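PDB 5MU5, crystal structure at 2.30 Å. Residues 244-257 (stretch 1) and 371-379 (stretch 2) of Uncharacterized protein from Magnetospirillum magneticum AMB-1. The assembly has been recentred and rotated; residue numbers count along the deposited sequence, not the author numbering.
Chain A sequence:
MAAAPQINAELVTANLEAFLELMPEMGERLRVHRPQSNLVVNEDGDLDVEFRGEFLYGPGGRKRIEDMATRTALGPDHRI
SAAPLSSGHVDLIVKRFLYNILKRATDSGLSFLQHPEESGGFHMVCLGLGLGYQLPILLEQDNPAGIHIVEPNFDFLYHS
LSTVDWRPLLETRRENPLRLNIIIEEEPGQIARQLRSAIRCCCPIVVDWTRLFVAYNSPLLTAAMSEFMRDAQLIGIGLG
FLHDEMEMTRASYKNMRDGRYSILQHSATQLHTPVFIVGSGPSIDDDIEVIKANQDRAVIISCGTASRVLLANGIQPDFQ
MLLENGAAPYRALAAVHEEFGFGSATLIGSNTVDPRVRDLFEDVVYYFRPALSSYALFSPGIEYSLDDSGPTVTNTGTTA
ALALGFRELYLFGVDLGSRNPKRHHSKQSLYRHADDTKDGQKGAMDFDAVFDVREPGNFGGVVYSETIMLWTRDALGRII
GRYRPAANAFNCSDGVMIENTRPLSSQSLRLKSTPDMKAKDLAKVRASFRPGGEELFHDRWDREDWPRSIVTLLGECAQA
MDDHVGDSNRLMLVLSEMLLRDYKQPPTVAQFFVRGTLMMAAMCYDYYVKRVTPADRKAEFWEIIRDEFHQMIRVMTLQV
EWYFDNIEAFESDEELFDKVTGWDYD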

# COMPACT_ATOMS: atom_id res chain seq x y z
N ASP A 244 13.26 -6.53 7.64
CA ASP A 244 13.22 -6.49 6.17
C ASP A 244 13.86 -5.19 5.67
O ASP A 244 14.53 -5.19 4.66
CB ASP A 244 11.79 -6.62 5.64
CG ASP A 244 11.14 -7.94 6.05
OD1 ASP A 244 11.82 -8.99 5.93
OD2 ASP A 244 9.96 -7.92 6.50
N GLU A 245 13.67 -4.09 6.38
CA GLU A 245 14.28 -2.84 5.97
C GLU A 245 15.78 -2.93 6.14
O GLU A 245 16.51 -2.36 5.35
CB GLU A 245 13.71 -1.64 6.73
CG GLU A 245 12.23 -1.40 6.45
CD GLU A 245 11.92 -0.95 5.03
OE1 GLU A 245 12.71 -0.17 4.45
OE2 GLU A 245 10.86 -1.37 4.49
N MET A 246 16.24 -3.64 7.16
CA MET A 246 17.67 -3.87 7.33
C MET A 246 18.21 -4.62 6.12
O MET A 246 19.24 -4.23 5.56
CB MET A 246 17.98 -4.66 8.60
CG MET A 246 17.83 -3.88 9.88
SD MET A 246 18.14 -4.93 11.31
CE MET A 246 18.30 -3.68 12.57
N GLU A 247 17.52 -5.67 5.70
CA GLU A 247 17.97 -6.43 4.54
C GLU A 247 17.99 -5.62 3.24
O GLU A 247 18.88 -5.80 2.43
CB GLU A 247 17.13 -7.68 4.34
CG GLU A 247 17.47 -8.48 3.08
CD GLU A 247 18.97 -8.72 2.88
OE1 GLU A 247 19.71 -8.72 3.89
OE2 GLU A 247 19.41 -8.89 1.71
N MET A 248 16.98 -4.78 3.03
CA MET A 248 16.87 -4.01 1.79
C MET A 248 18.04 -3.06 1.70
O MET A 248 18.66 -2.94 0.65
CB MET A 248 15.60 -3.16 1.75
CG MET A 248 14.27 -3.88 1.73
SD MET A 248 14.04 -5.01 0.36
CE MET A 248 14.60 -6.57 1.05
N THR A 249 18.28 -2.37 2.81
CA THR A 249 19.33 -1.37 2.90
C THR A 249 20.70 -2.04 2.84
O THR A 249 21.62 -1.48 2.24
CB THR A 249 19.15 -0.50 4.16
OG1 THR A 249 17.98 0.30 4.03
CG2 THR A 249 20.31 0.43 4.38
N ARG A 250 20.86 -3.23 3.43
CA ARG A 250 22.13 -3.96 3.33
C ARG A 250 22.41 -4.37 1.88
O ARG A 250 23.51 -4.18 1.36
CB ARG A 250 22.13 -5.19 4.21
CG ARG A 250 23.43 -5.98 4.19
CD ARG A 250 23.21 -7.42 4.60
NE ARG A 250 22.53 -8.15 3.54
CZ ARG A 250 23.14 -8.72 2.51
NH1 ARG A 250 24.46 -8.69 2.39
NH2 ARG A 250 22.42 -9.33 1.59
N ALA A 251 21.41 -4.93 1.22
CA ALA A 251 21.54 -5.32 -0.19
C ALA A 251 21.97 -4.12 -1.01
O ALA A 251 22.95 -4.17 -1.74
CB ALA A 251 20.22 -5.89 -0.73
N SER A 252 21.25 -3.02 -0.87
CA SER A 252 21.51 -1.82 -1.65
C SER A 252 22.89 -1.26 -1.34
O SER A 252 23.61 -0.86 -2.25
CB SER A 252 20.44 -0.77 -1.40
OG SER A 252 20.58 0.31 -2.31
N TYR A 253 23.25 -1.25 -0.06
CA TYR A 253 24.55 -0.78 0.37
C TYR A 253 25.63 -1.58 -0.36
O TYR A 253 26.50 -1.00 -0.98
CB TYR A 253 24.69 -0.97 1.89
CG TYR A 253 26.05 -0.62 2.47
CD1 TYR A 253 27.15 -1.46 2.27
CD2 TYR A 253 26.22 0.52 3.26
CE1 TYR A 253 28.38 -1.15 2.81
CE2 TYR A 253 27.45 0.82 3.80
CZ TYR A 253 28.52 -0.02 3.57
OH TYR A 253 29.74 0.26 4.11
N LYS A 254 25.54 -2.90 -0.31
CA LYS A 254 26.56 -3.76 -0.92
C LYS A 254 26.55 -3.66 -2.43
O LYS A 254 27.59 -3.73 -3.04
CB LYS A 254 26.36 -5.21 -0.53
CG LYS A 254 26.40 -5.47 0.95
CD LYS A 254 27.76 -5.22 1.54
CE LYS A 254 28.72 -6.31 1.12
NZ LYS A 254 30.02 -6.12 1.79
N ASN A 255 25.38 -3.52 -3.01
CA ASN A 255 25.29 -3.38 -4.45
C ASN A 255 25.96 -2.12 -4.98
O ASN A 255 26.46 -2.12 -6.09
CB ASN A 255 23.82 -3.38 -4.88
CG ASN A 255 23.24 -4.77 -4.95
OD1 ASN A 255 23.96 -5.73 -5.22
ND2 ASN A 255 21.92 -4.89 -4.74
N MET A 256 25.97 -1.06 -4.20
CA MET A 256 26.46 0.22 -4.68
C MET A 256 27.82 0.65 -4.18
O MET A 256 28.38 1.58 -4.73
CB MET A 256 25.46 1.29 -4.32
CG MET A 256 24.19 1.18 -5.13
SD MET A 256 23.01 2.32 -4.45
CE MET A 256 23.78 3.90 -4.86
N ARG A 257 28.29 -0.02 -3.14
CA ARG A 257 29.55 0.29 -2.48
C ARG A 257 30.73 0.30 -3.45
O ARG A 257 31.42 1.30 -3.56
CB ARG A 257 29.83 -0.76 -1.39
CG ARG A 257 31.08 -0.53 -0.56
CD ARG A 257 30.88 0.66 0.36
NE ARG A 257 32.11 1.06 1.02
CZ ARG A 257 33.03 1.85 0.49
NH1 ARG A 257 32.90 2.34 -0.75
NH2 ARG A 257 34.11 2.16 1.19
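Stretch 2 (371-379) ALSSYALFS

Stretch 1 is helical, with phi/psi near -65/-40 over most of its length and a continuous ladder of i to i+4 backbone hydrogen bonds. Stretch 2 enters as a loop: Ala-371 has the left-handed values 65/40, Leu-372 is extended at -146/160 and occupies the N-cap position, and residues 373-378 form a short helix. Ser-379, at -65/131, is the first residue to leave helical phi/psi. The two helices run in broadly the same direction, crossing at -42° with a closest axial approach of 8.6 Å. At the closest backbone approach, the CA atoms of Thr-249 and Ser-374 are 4.6 Å apart; from Glu-245 CA to Ser-373 CA the separation is 5.9 Å. Together the two stretches bury 528 Å².

The start of the short helix is held by Glu-245. Its CA-to-CB bond points sideways, but chi1 and chi2 both in m (-64° and -67°) fold the chain so that its carboxylate comes nearer stretch 2. There OE1 accepts two hydrogen bonds from one residue, from Ser-373 N at 2.7 Å with an N-H...acceptor angle of 156° and from Ser-373 OG, also at 2.7 Å. The p rotamer of Ser-373 (chi1 59°) places its hydroxyl on the same oxygen as its amide. A carboxylate here meets an amide at the helix N terminus, where the first NH groups lack acceptors within the helix. The other oxygen, Glu-245 OE2, takes a hydrogen bond from a water at 2.7 Å, and the same water donates to Ala-371 O at 2.8 Å, linking the carboxylate to the incoming loop.

Thr-249, one turn on, has chi1 at -68° (m), which sets its OG1 2.6 Å from Ser-373 OG, a hydrogen-bonding distance. The methyl faces a different neighbour: Thr-249 CG2 lies 4.0 Å from Leu-377 CD1. The whole side chain is a knob among Ser-373, Ser-374, Leu-377 and Phe-378. Beside it, Ser-252 CB and Ser-374 CB approach to 3.8 Å.

Phe-378 supplies the reciprocal knob, with 112 Å² covered, the most of any residue in either stretch. Its CA-to-CB bond points toward stretch 1, and chi1 -71° (m) with chi2 -67° lays the ring among Thr-249, Ser-252, Tyr-253 and Met-256. Ser-252 C lies over one face, while Ser-252 OG is 3.2 Å from Phe-378 CD2. Tyr-253 CB is 3.8 Å from Phe-378 CZ; with chi1 in t (175°), the end of the tyrosine leads away. Met-256 combines m, t and p torsions to bring its SD within 3.7 Å of Phe-378 CB and 4.5 Å of the centroid of that residue's ring, 41° off the normal, an oblique sulfur-aromatic contact.

At the opening of the interface, Met-248 SD touches Leu-372 CD1 at 4.2 Å. By contrast, Glu-247 and Arg-250 point away and pair within stretch 1, Arg-250 NE reaching Glu-247 OE1 at 2.9 Å in a salt bridge.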

# COMPACT_ATOMS: atom_id res chain seq x y z
N ALA A 371 9.51 3.26 -2.09
CA ALA A 371 8.76 2.88 -0.89
C ALA A 371 9.52 1.92 0.04
O ALA A 371 8.93 1.00 0.62
CB ALA A 371 7.40 2.28 -1.29
N LEU A 372 10.81 2.15 0.20
CA LEU A 372 11.65 1.32 1.05
C LEU A 372 12.71 2.23 1.66
O LEU A 372 12.96 3.29 1.13
CB LEU A 372 12.34 0.21 0.25
CG LEU A 372 11.46 -0.86 -0.41
CD1 LEU A 372 12.25 -1.70 -1.41
CD2 LEU A 372 10.83 -1.76 0.63
N SER A 373 13.31 1.78 2.75
CA SER A 373 14.42 2.50 3.37
C SER A 373 15.59 2.68 2.38
O SER A 373 16.24 3.70 2.38
CB SER A 373 14.93 1.72 4.59
OG SER A 373 15.37 0.41 4.23
N SER A 374 15.82 1.68 1.54
CA SER A 374 16.88 1.72 0.55
C SER A 374 16.63 2.78 -0.52
O SER A 374 17.57 3.31 -1.10
CB SER A 374 16.99 0.35 -0.11
OG SER A 374 15.71 -0.12 -0.49
N TYR A 375 15.36 3.08 -0.80
CA TYR A 375 15.04 4.12 -1.76
C TYR A 375 15.42 5.48 -1.19
O TYR A 375 16.14 6.26 -1.81
CB TYR A 375 13.54 4.12 -2.11
CG TYR A 375 13.22 5.14 -3.17
CD1 TYR A 375 13.46 4.87 -4.52
CD2 TYR A 375 12.71 6.40 -2.83
CE1 TYR A 375 13.19 5.80 -5.50
CE2 TYR A 375 12.44 7.34 -3.80
CZ TYR A 375 12.69 7.04 -5.13
OH TYR A 375 12.44 7.96 -6.12
N ALA A 376 14.95 5.75 0.02
CA ALA A 376 15.19 7.03 0.64
C ALA A 376 16.67 7.25 0.85
O ALA A 376 17.15 8.37 0.75
CB ALA A 376 14.45 7.10 1.97
N LEU A 377 17.41 6.21 1.16
CA LEU A 377 18.80 6.39 1.50
C LEU A 377 19.68 6.51 0.24
O LEU A 377 20.49 7.42 0.12
CB LEU A 377 19.25 5.25 2.42
CG LEU A 377 20.41 5.56 3.36
CD1 LEU A 377 20.66 4.37 4.30
CD2 LEU A 377 21.68 5.88 2.59
N PHE A 378 19.44 5.62 -0.73
CA PHE A 378 20.33 5.46 -1.88
C PHE A 378 19.88 5.98 -3.25
O PHE A 378 20.72 6.11 -4.15
CB PHE A 378 20.69 3.98 -2.04
CG PHE A 378 21.62 3.47 -0.98
CD1 PHE A 378 22.92 3.94 -0.91
CD2 PHE A 378 21.22 2.50 -0.09
CE1 PHE A 378 23.79 3.47 0.06
CE2 PHE A 378 22.08 2.03 0.89
CZ PHE A 378 23.37 2.52 0.96
N SER A 379 18.60 6.25 -3.44
CA SER A 379 18.13 6.75 -4.73
C SER A 379 18.72 8.11 -5.01
O SER A 379 18.67 8.97 -4.14
CB SER A 379 16.63 6.88 -4.78
OG SER A 379 16.21 7.32 -6.06
O HOH W 1 8.95 0.08 3.25